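Local structure of acetyl xylan esterase II (Penicillium purpurogenum, 1G66) at residues Q116-S119 with S120-N123. The protein catalyses the hydrolysis of acetyl esters, probably removing acetyl groups from the xylose units of xylan as a serine hydrolase of the cutinase family. Numbering follows the deposited sequence. Where two conformers were deposited one is given.
Sequences QLSS and SAVN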
loop_
_atom_site.group_PDB
_atom_site.type_symbol
_atom_site.label_atom_id
_atom_site.label_comp_id
_atom_site.label_asym_id
_atom_site.label_seq_id
_atom_site.Cartn_x
_atom_site.Cartn_y
_atom_site.Cartn_z
ATOM N N GLN A 116 7.364 -9.228 -5.688
ATOM C CA GLN A 116 6.637 -10.431 -5.269
ATOM C C GLN A 116 5.392 -10.671 -6.079
ATOM O O GLN A 116 4.935 -11.827 -6.151
ATOM C CB GLN A 116 6.349 -10.389 -3.765
ATOM C CG GLN A 116 7.590 -10.328 -2.930
ATOM C CD GLN A 116 8.419 -11.563 -3.087
ATOM O OE1 GLN A 116 9.629 -11.461 -3.500
ATOM N NE2 GLN A 116 7.865 -12.672 -2.781
ATOM N N LEU A 117 4.823 -9.634 -6.665
ATOM C CA LEU A 117 3.765 -9.844 -7.648
ATOM C C LEU A 117 4.356 -10.515 -8.867
ATOM O O LEU A 117 5.504 -10.258 -9.235
ATOM C CB LEU A 117 3.143 -8.523 -8.055
ATOM C CG LEU A 117 2.439 -7.761 -6.956
ATOM C CD1 LEU A 117 1.677 -6.587 -7.577
ATOM C CD2 LEU A 117 1.571 -8.629 -6.095
ATOM N N SER A 118 3.565 -11.373 -9.498
ATOM C CA SER A 118 3.963 -11.967 -10.776
ATOM C C SER A 118 4.033 -10.907 -11.876
ATOM O O SER A 118 3.491 -9.816 -11.747
ATOM C CB SER A 118 2.952 -13.002 -11.171
ATOM O OG SER A 118 1.727 -12.361 -11.585
ATOM N N SER A 119 4.741 -11.231 -12.961
ATOM C CA SER A 119 4.798 -10.322 -14.078
ATOM C C SER A 119 3.433 -9.943 -14.586
ATOM O O SER A 119 3.157 -8.781 -14.889
ATOM C CB SER A 119 5.591 -10.972 -15.252
ATOM O OG SER A 119 6.919 -11.186 -14.812
ATOM N N SER A 120 2.557 -10.919 -14.661
ATOM C CA SER A 120 1.213 -10.658 -15.169
ATOM C C SER A 120 0.448 -9.751 -14.211
ATOM O O SER A 120 -0.235 -8.844 -14.639
ATOM C CB SER A 120 0.488 -12.009 -15.247
ATOM O OG SER A 120 1.013 -12.992 -16.123
ATOM N N ALA A 121 0.608 -9.981 -12.918
ATOM C CA ALA A 121 -0.077 -9.167 -11.915
ATOM C C ALA A 121 0.452 -7.737 -11.923
ATOM O O ALA A 121 -0.341 -6.805 -11.885
ATOM C CB ALA A 121 0.023 -9.773 -10.564
ATOM N N VAL A 122 1.784 -7.556 -11.998
ATOM C CA VAL A 122 2.320 -6.216 -12.065
ATOM C C VAL A 122 1.705 -5.455 -13.228
ATOM O O VAL A 122 1.348 -4.302 -13.109
ATOM C CB VAL A 122 3.837 -6.253 -12.236
ATOM C CG1 VAL A 122 4.382 -4.874 -12.570
ATOM C CG2 VAL A 122 4.505 -6.764 -10.951
ATOM N N ASN A 123 1.599 -6.130 -14.394
ATOM C CA ASN A 123 1.065 -5.428 -15.546
ATOM C C ASN A 123 -0.346 -4.982 -15.291
ATOM O O ASN A 123 -0.733 -3.911 -15.733
ATOM C CB ASN A 123 1.107 -6.387 -16.745
ATOM C CG ASN A 123 0.464 -5.796 -17.981
ATOM O OD1 ASN A 123 -0.449 -6.436 -18.523
ATOM N ND2 ASN A 123 0.879 -4.683 -18.420
#
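S118 caps the helix that starts at S119: its OG accepts a hydrogen bond from A121 N at 2.9 Å, at a helix start where the usual i-4 carbonyl would belong to a residue outside the helix. Serine suits this N-cap because its side chain is short; a chi1 of 72° folds OG back over its own backbone, toward that N-H. The compact alanine lets OG come within 3.3 Å of A121 CB. The carbonyl of the same serine opens the regular pattern, S118 O taking V122 N at 2.8 Å in a nearly straight bond, and S119 O follows with N123 N at 3.1 Å. An apolar contact lies beside the polar cap. CB of L117 rests against V122 CG2, 3.7 Å away, a hydrophobic staple. With V122 CG1 anti to the backbone N (chi1 169°), the second methyl of this beta-branched residue faces the leucine. L117 CB also lies 4.2 Å from A121 CB. N73 of helix 57-78 touches A121 and accepts from S118 N through OD1, while L117 pairs by its backbone with A99 of helix 91-101, and the short helix leads directly into the parallel sheet's strand 125-131.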